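Local coordinates for protein endoglucanase (Thermotoga maritima, PDB 1VHO) that probably acts as a metal-dependent aminopeptidase of the M42 family, using two divalent cations per subunit, at residues Gly245-Val259 against Gly295-Tyr307. Numbering follows the deposited sequence.
Sequences GPVIGLGPVVDRNLV and GVRTSLISIPLKY
The guanidinium of Arg-297 meets Leu-258 at its edge, where CD1 lies in the plane of the group, 3.9 Å from NH1. The carboxylate of Asp-255 is turned 77° away from that plane and touches the aliphatic part of the arginine instead: OD2 sits 3.3 Å from Arg-297 CG, while NE stays 4.9 Å from OD2, so the two charges are near without pairing. As N-cap of helix 256-268, Asp-255 takes Leu-258 N on the anti side of OD1, 2.9 Å away and 26° out of the carboxylate plane; chi1 of -178° sets CG beside its own carbonyl carbon, toward the first turn. Replacing Asp-255 by alanine removes both carboxylate oxygens, which would probably leave Leu-258 N without its capping acceptor and open a gap beside the arginine methylenes. The backbone of Asp-255 holds on as well, its N giving Thr-298 O a nearly straight bond of 2.8 Å. Further along, Val-247 and Ser-302 form an antiparallel hydrogen-bonded pair, and Gly-249 N donates to Leu-300 O. Ile-248 and Ile-301 run side by side, CD1 to CG1 3.9 Å, on the face that helix 317-333 packs against through Leu-323. Between the Gly-249 and Asp-255 bonds the backbones part, and a water links Gly-249 O, Ser-299 OG and Leu-300 O. In the mixed central sheet, strand 297-304 lies between 247-249 and 222-229. Another water bridges Val-247 O and Ser-302 OG, tying Ser-302, which touches the predicted zinc ligand Asp-227, to the neighbouring strand, consistent with a second-shell position.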
ATOM      1  N   GLY A 245      -6.063 -11.621  12.829  1.00 17.15           N
ATOM      2  CA  GLY A 245      -7.097 -11.150  11.912  1.00 16.27           C
ATOM      3  C   GLY A 245      -7.095  -9.686  11.545  1.00 17.80           C
ATOM      4  O   GLY A 245      -6.427  -8.816  12.153  1.00 17.77           O
ATOM      5  N   PRO A 246      -7.883  -9.335  10.519  1.00 17.95           N
ATOM      6  CA  PRO A 246      -8.038  -7.986  10.053  1.00 17.32           C
ATOM      7  C   PRO A 246      -8.708  -7.151  11.160  1.00 17.22           C
ATOM      8  O   PRO A 246      -9.401  -7.697  12.042  1.00 15.79           O
ATOM      9  CB  PRO A 246      -8.869  -8.051   8.802  1.00 19.49           C
ATOM     10  CG  PRO A 246      -9.568  -9.367   8.863  1.00 19.00           C
ATOM     11  CD  PRO A 246      -8.720 -10.280   9.710  1.00 18.60           C
ATOM     12  N   VAL A 247      -8.373  -5.881  11.126  1.00 15.88           N
ATOM     13  CA  VAL A 247      -8.799  -4.955  12.169  1.00 17.09           C
ATOM     14  C   VAL A 247      -9.891  -4.011  11.715  1.00 16.49           C
ATOM     15  O   VAL A 247      -9.756  -3.171  10.811  1.00 16.36           O
ATOM     16  CB  VAL A 247      -7.592  -4.104  12.634  1.00 16.39           C
ATOM     17  CG1 VAL A 247      -7.997  -3.268  13.863  1.00 15.97           C
ATOM     18  CG2 VAL A 247      -6.381  -4.976  12.951  1.00 15.43           C
ATOM     19  N   ILE A 248     -11.066  -4.180  12.362  1.00 14.79           N
ATOM     20  CA  ILE A 248     -12.202  -3.354  12.000  1.00 15.08           C
ATOM     21  C   ILE A 248     -12.070  -1.968  12.628  1.00 17.34           C
ATOM     22  O   ILE A 248     -11.962  -1.930  13.868  1.00 17.20           O
ATOM     23  CB  ILE A 248     -13.506  -4.004  12.603  1.00 19.04           C
ATOM     24  CG1 ILE A 248     -13.677  -5.411  12.007  1.00 21.40           C
ATOM     25  CG2 ILE A 248     -14.682  -3.088  12.327  1.00 21.84           C
ATOM     26  CD1 ILE A 248     -13.720  -5.375  10.471  1.00 21.42           C
ATOM     27  N   GLY A 249     -12.094  -0.923  11.842  1.00 15.74           N
ATOM     28  CA  GLY A 249     -12.058   0.458  12.329  1.00 17.20           C
ATOM     29  C   GLY A 249     -13.456   0.805  12.866  1.00 19.22           C
ATOM     30  O   GLY A 249     -14.486   0.558  12.232  1.00 17.95           O
ATOM     31  N   LEU A 250     -13.487   1.460  14.046  1.00 18.97           N
ATOM     32  CA  LEU A 250     -14.801   1.812  14.613  1.00 21.89           C
ATOM     33  C   LEU A 250     -14.900   3.310  14.868  1.00 24.57           C
ATOM     34  O   LEU A 250     -15.604   3.740  15.799  1.00 23.66           O
ATOM     35  CB  LEU A 250     -14.976   1.034  15.937  1.00 19.63           C
ATOM     36  CG  LEU A 250     -15.082  -0.479  15.775  1.00 22.29           C
ATOM     37  CD1 LEU A 250     -14.933  -1.213  17.099  1.00 24.19           C
ATOM     38  CD2 LEU A 250     -16.402  -0.844  15.089  1.00 22.37           C
ATOM     39  N   GLY A 251     -14.166   4.100  14.096  1.00 24.47           N
ATOM     40  CA  GLY A 251     -14.155   5.551  14.257  1.00 25.94           C
ATOM     41  C   GLY A 251     -15.469   6.214  13.903  1.00 26.39           C
ATOM     42  O   GLY A 251     -16.399   5.670  13.296  1.00 26.64           O
ATOM     43  N   PRO A 252     -15.535   7.533  14.137  1.00 28.29           N
ATOM     44  CA  PRO A 252     -16.722   8.302  13.837  1.00 29.72           C
ATOM     45  C   PRO A 252     -17.070   8.383  12.363  1.00 30.44           C
ATOM     46  O   PRO A 252     -18.239   8.621  12.046  1.00 31.66           O
ATOM     47  CB  PRO A 252     -16.427   9.691  14.395  1.00 30.40           C
ATOM     48  CG  PRO A 252     -15.001   9.739  14.715  1.00 29.92           C
ATOM     49  CD  PRO A 252     -14.512   8.321  14.850  1.00 29.20           C
ATOM     50  N   VAL A 253     -16.133   8.222  11.435  1.00 30.94           N
ATOM     51  CA  VAL A 253     -16.491   8.327  10.004  1.00 32.18           C
ATOM     52  C   VAL A 253     -17.127   7.066   9.459  1.00 29.57           C
ATOM     53  O   VAL A 253     -17.943   7.123   8.535  1.00 29.48           O
ATOM     54  CB  VAL A 253     -15.258   8.709   9.161  1.00 35.96           C
ATOM     55  CG1 VAL A 253     -14.586   9.951   9.774  1.00 37.48           C
ATOM     56  CG2 VAL A 253     -14.248   7.588   9.062  1.00 36.17           C
ATOM     57  N   VAL A 254     -16.874   5.902  10.099  1.00 27.73           N
ATOM     58  CA  VAL A 254     -17.481   4.696   9.548  1.00 26.46           C
ATOM     59  C   VAL A 254     -18.982   4.601   9.751  1.00 28.20           C
ATOM     60  O   VAL A 254     -19.529   5.162  10.705  1.00 26.60           O
ATOM     61  CB  VAL A 254     -16.825   3.411  10.068  1.00 26.76           C
ATOM     62  CG1 VAL A 254     -15.304   3.495   9.863  1.00 26.85           C
ATOM     63  CG2 VAL A 254     -17.147   3.150  11.527  1.00 26.06           C
ATOM     64  N   ASP A 255     -19.600   3.882   8.815  1.00 27.45           N
ATOM     65  CA  ASP A 255     -21.055   3.641   8.961  1.00 28.09           C
ATOM     66  C   ASP A 255     -21.147   2.419   9.878  1.00 28.14           C
ATOM     67  O   ASP A 255     -20.958   1.285   9.442  1.00 27.38           O
ATOM     68  CB  ASP A 255     -21.682   3.445   7.612  1.00 27.39           C
ATOM     69  CG  ASP A 255     -23.184   3.236   7.641  1.00 34.36           C
ATOM     70  OD1 ASP A 255     -23.661   2.247   8.239  1.00 33.18           O
ATOM     71  OD2 ASP A 255     -23.898   4.045   7.024  1.00 36.67           O
ATOM     72  N   ARG A 256     -21.484   2.636  11.168  1.00 26.54           N
ATOM     73  CA  ARG A 256     -21.498   1.510  12.114  1.00 25.81           C
ATOM     74  C   ARG A 256     -22.461   0.404  11.765  1.00 25.03           C
ATOM     75  O   ARG A 256     -22.207  -0.751  12.135  1.00 22.03           O
ATOM     76  CB  ARG A 256     -21.704   2.033  13.550  1.00 25.69           C
ATOM     77  CG  ARG A 256     -21.542   0.950  14.607  1.00 26.92           C
ATOM     78  CD  ARG A 256     -20.101   0.517  14.796  1.00 25.09           C
ATOM     79  NE  ARG A 256     -19.975  -0.612  15.703  1.00 26.08           N
ATOM     80  CZ  ARG A 256     -20.303  -1.867  15.548  1.00 29.01           C
ATOM     81  NH1 ARG A 256     -20.853  -2.311  14.406  1.00 27.64           N
ATOM     82  NH2 ARG A 256     -20.073  -2.749  16.528  1.00 27.89           N
ATOM     83  N   ASN A 257     -23.553   0.689  11.070  1.00 23.90           N
ATOM     84  CA  ASN A 257     -24.509  -0.363  10.691  1.00 26.35           C
ATOM     85  C   ASN A 257     -23.909  -1.232   9.592  1.00 24.62           C
ATOM     86  O   ASN A 257     -24.084  -2.441   9.577  1.00 24.96           O
ATOM     87  CB  ASN A 257     -25.821   0.246  10.185  1.00 33.96           C
ATOM     88  CG  ASN A 257     -26.815  -0.813   9.756  1.00 44.22           C
ATOM     89  OD1 ASN A 257     -27.421  -0.737   8.676  1.00 50.16           O
ATOM     90  ND2 ASN A 257     -26.997  -1.850  10.572  1.00 49.08           N
ATOM     91  N   LEU A 258     -23.262  -0.619   8.614  1.00 23.39           N
ATOM     92  CA  LEU A 258     -22.587  -1.417   7.546  1.00 22.74           C
ATOM     93  C   LEU A 258     -21.515  -2.274   8.203  1.00 20.43           C
ATOM     94  O   LEU A 258     -21.379  -3.485   7.996  1.00 19.77           O
ATOM     95  CB  LEU A 258     -21.927  -0.450   6.553  1.00 24.35           C
ATOM     96  CG  LEU A 258     -20.927  -1.085   5.555  1.00 24.10           C
ATOM     97  CD1 LEU A 258     -21.634  -2.123   4.710  1.00 25.93           C
ATOM     98  CD2 LEU A 258     -20.258  -0.026   4.681  1.00 21.83           C
ATOM     99  N   VAL A 259     -20.802  -1.652   9.170  1.00 19.51           N
ATOM    100  CA  VAL A 259     -19.766  -2.389   9.893  1.00 20.50           C
ATOM    101  C   VAL A 259     -20.374  -3.582  10.616  1.00 20.71           C
ATOM    102  O   VAL A 259     -19.852  -4.697  10.565  1.00 20.59           O
ATOM    103  CB  VAL A 259     -19.011  -1.438  10.828  1.00 20.62           C
ATOM    104  CG1 VAL A 259     -18.056  -2.176  11.769  1.00 20.65           C
ATOM    105  CG2 VAL A 259     -18.214  -0.414   9.986  1.00 19.47           C
ATOM    106  N   GLY A 295     -22.263  10.712   0.566  1.00 41.25           N
ATOM    107  CA  GLY A 295     -23.137   9.746   1.204  1.00 39.72           C
ATOM    108  C   GLY A 295     -22.796   8.282   1.031  1.00 38.03           C
ATOM    109  O   GLY A 295     -23.668   7.408   1.217  1.00 37.76           O
ATOM    110  N   VAL A 296     -21.546   7.933   0.685  1.00 35.34           N
ATOM    111  CA  VAL A 296     -21.232   6.503   0.525  1.00 33.58           C
ATOM    112  C   VAL A 296     -21.058   5.839   1.888  1.00 30.86           C
ATOM    113  O   VAL A 296     -20.186   6.297   2.637  1.00 32.12           O
ATOM    114  CB  VAL A 296     -19.942   6.330  -0.311  1.00 32.41           C
ATOM    115  CG1 VAL A 296     -19.558   4.856  -0.414  1.00 30.81           C
ATOM    116  CG2 VAL A 296     -20.131   6.909  -1.697  1.00 31.77           C
ATOM    117  N   ARG A 297     -21.832   4.817   2.211  1.00 29.18           N
ATOM    118  CA  ARG A 297     -21.646   4.149   3.515  1.00 29.56           C
ATOM    119  C   ARG A 297     -20.237   3.502   3.469  1.00 27.93           C
ATOM    120  O   ARG A 297     -20.038   2.699   2.563  1.00 24.96           O
ATOM    121  CB  ARG A 297     -22.720   3.122   3.757  1.00 32.58           C
ATOM    122  CG  ARG A 297     -24.128   3.780   3.748  1.00 43.13           C
ATOM    123  CD  ARG A 297     -25.200   2.756   4.109  1.00 45.83           C
ATOM    124  NE  ARG A 297     -25.684   2.046   2.944  1.00 51.60           N
ATOM    125  CZ  ARG A 297     -25.208   0.919   2.446  1.00 54.93           C
ATOM    126  NH1 ARG A 297     -24.182   0.327   3.043  1.00 58.32           N
ATOM    127  NH2 ARG A 297     -25.752   0.394   1.356  1.00 57.01           N
ATOM    128  N   THR A 298     -19.390   3.847   4.426  1.00 26.94           N
ATOM    129  CA  THR A 298     -18.020   3.357   4.398  1.00 25.73           C
ATOM    130  C   THR A 298     -17.534   2.633   5.635  1.00 24.64           C
ATOM    131  O   THR A 298     -17.943   2.843   6.778  1.00 23.25           O
ATOM    132  CB  THR A 298     -17.061   4.539   4.107  1.00 28.43           C
ATOM    133  OG1 THR A 298     -17.505   5.293   2.959  1.00 30.31           O
ATOM    134  CG2 THR A 298     -15.663   4.040   3.741  1.00 30.35           C
ATOM    135  N   SER A 299     -16.657   1.653   5.382  1.00 21.00           N
ATOM    136  CA  SER A 299     -16.026   0.872   6.422  1.00 17.80           C
ATOM    137  C   SER A 299     -14.500   0.949   6.231  1.00 20.02           C
ATOM    138  O   SER A 299     -14.060   0.973   5.073  1.00 20.14           O
ATOM    139  CB  SER A 299     -16.472  -0.598   6.352  1.00 16.92           C
ATOM    140  OG  SER A 299     -15.663  -1.366   7.254  1.00 18.47           O
ATOM    141  N   LEU A 300     -13.738   0.989   7.305  1.00 19.53           N
ATOM    142  CA  LEU A 300     -12.284   0.980   7.263  1.00 19.47           C
ATOM    143  C   LEU A 300     -11.819  -0.348   7.866  1.00 18.93           C
ATOM    144  O   LEU A 300     -12.247  -0.727   8.956  1.00 16.94           O
ATOM    145  CB  LEU A 300     -11.667   2.104   8.088  1.00 18.96           C
ATOM    146  CG  LEU A 300     -10.105   2.080   8.156  1.00 22.60           C
ATOM    147  CD1 LEU A 300      -9.606   2.613   6.807  1.00 21.29           C
ATOM    148  CD2 LEU A 300      -9.691   2.976   9.305  1.00 26.51           C
ATOM    149  N   ILE A 301     -11.047  -1.135   7.117  1.00 17.14           N
ATOM    150  CA  ILE A 301     -10.550  -2.416   7.616  1.00 15.00           C
ATOM    151  C   ILE A 301      -9.034  -2.439   7.365  1.00 16.66           C
ATOM    152  O   ILE A 301      -8.623  -2.182   6.229  1.00 16.39           O
ATOM    153  CB  ILE A 301     -11.232  -3.645   7.028  1.00 17.27           C
ATOM    154  CG1 ILE A 301     -12.768  -3.558   7.181  1.00 17.43           C
ATOM    155  CG2 ILE A 301     -10.764  -4.921   7.738  1.00 12.85           C
ATOM    156  CD1 ILE A 301     -13.555  -4.607   6.485  1.00 17.74           C
ATOM    157  N   SER A 302      -8.281  -2.828   8.360  1.00 14.81           N
ATOM    158  CA  SER A 302      -6.843  -2.797   8.316  1.00 15.85           C
ATOM    159  C   SER A 302      -6.141  -4.116   8.552  1.00 16.57           C
ATOM    160  O   SER A 302      -6.616  -4.974   9.296  1.00 15.86           O
ATOM    161  CB  SER A 302      -6.306  -1.823   9.423  1.00 15.40           C
ATOM    162  OG  SER A 302      -6.754  -0.490   9.115  1.00 19.25           O
ATOM    163  N   ILE A 303      -4.954  -4.211   7.919  1.00 14.56           N
ATOM    164  CA  ILE A 303      -4.085  -5.379   8.116  1.00 14.93           C
ATOM    165  C   ILE A 303      -3.043  -5.029   9.192  1.00 16.03           C
ATOM    166  O   ILE A 303      -2.409  -3.957   9.106  1.00 16.22           O
ATOM    167  CB  ILE A 303      -3.377  -5.678   6.777  1.00 13.54           C
ATOM    168  CG1 ILE A 303      -4.359  -6.289   5.762  1.00 17.46           C
ATOM    169  CG2 ILE A 303      -2.194  -6.640   7.006  1.00 14.50           C
ATOM    170  CD1 ILE A 303      -5.008  -7.606   6.156  1.00 19.44           C
ATOM    171  N   PRO A 304      -2.861  -5.845  10.218  1.00 15.13           N
ATOM    172  CA  PRO A 304      -1.872  -5.600  11.262  1.00 16.13           C
ATOM    173  C   PRO A 304      -0.473  -5.595  10.617  1.00 15.03           C
ATOM    174  O   PRO A 304      -0.184  -6.463   9.785  1.00 14.96           O
ATOM    175  CB  PRO A 304      -1.936  -6.822  12.189  1.00 15.95           C
ATOM    176  CG  PRO A 304      -3.373  -7.305  11.971  1.00 14.81           C
ATOM    177  CD  PRO A 304      -3.575  -7.122  10.469  1.00 15.66           C
ATOM    178  N   LEU A 305       0.292  -4.583  10.951  1.00 15.51           N
ATOM    179  CA  LEU A 305       1.664  -4.532  10.356  1.00 15.88           C
ATOM    180  C   LEU A 305       2.610  -4.123  11.450  1.00 18.59           C
ATOM    181  O   LEU A 305       2.325  -3.218  12.237  1.00 19.92           O
ATOM    182  CB  LEU A 305       1.589  -3.540   9.189  1.00 19.55           C
ATOM    183  CG  LEU A 305       2.867  -3.237   8.413  1.00 23.63           C
ATOM    184  CD1 LEU A 305       2.465  -2.720   7.031  1.00 20.72           C
ATOM    185  CD2 LEU A 305       3.730  -2.189   9.121  1.00 25.39           C
ATOM    186  N   LYS A 306       3.781  -4.742  11.521  1.00 17.51           N
ATOM    187  CA  LYS A 306       4.751  -4.349  12.556  1.00 19.81           C
ATOM    188  C   LYS A 306       5.909  -3.625  11.915  1.00 20.10           C
ATOM    189  O   LYS A 306       6.254  -3.886  10.752  1.00 19.34           O
ATOM    190  CB  LYS A 306       5.166  -5.660  13.249  1.00 22.17           C
ATOM    191  CG  LYS A 306       5.797  -5.504  14.623  1.00 33.05           C
ATOM    192  CD  LYS A 306       6.044  -6.891  15.229  1.00 35.60           C
ATOM    193  CE  LYS A 306       6.059  -6.852  16.741  1.00 42.61           C
ATOM    194  NZ  LYS A 306       7.345  -6.332  17.289  1.00 46.53           N
ATOM    195  N   TYR A 307       6.546  -2.686  12.603  1.00 21.43           N
ATOM    196  CA  TYR A 307       7.718  -1.959  12.108  1.00 24.19           C
ATOM    197  C   TYR A 307       7.347  -1.006  10.980  1.00 26.00           C
ATOM    198  O   TYR A 307       8.010  -0.842   9.962  1.00 26.36           O
ATOM    199  CB  TYR A 307       8.904  -2.861  11.739  1.00 24.09           C
ATOM    200  CG  TYR A 307       9.165  -3.930  12.785  1.00 27.17           C
ATOM    201  CD1 TYR A 307       9.493  -3.619  14.087  1.00 28.74           C
ATOM    202  CD2 TYR A 307       9.002  -5.275  12.428  1.00 28.79           C
ATOM    203  CE1 TYR A 307       9.688  -4.638  15.029  1.00 29.96           C
ATOM    204  CE2 TYR A 307       9.180  -6.288  13.347  1.00 31.30           C
ATOM    205  CZ  TYR A 307       9.510  -5.951  14.650  1.00 32.39           C
ATOM    206  OH  TYR A 307       9.697  -6.961  15.560  1.00 34.65           O
TER
HETATM  207  O   HOH W   1      -9.017  -0.484  10.740  1.00 19.14           O
HETATM  208  O   HOH W   2     -14.801  -0.333   9.704  1.00 16.26           O
HETATM  209  O   HOH W   3     -19.577   5.999   6.341  1.00 31.43           O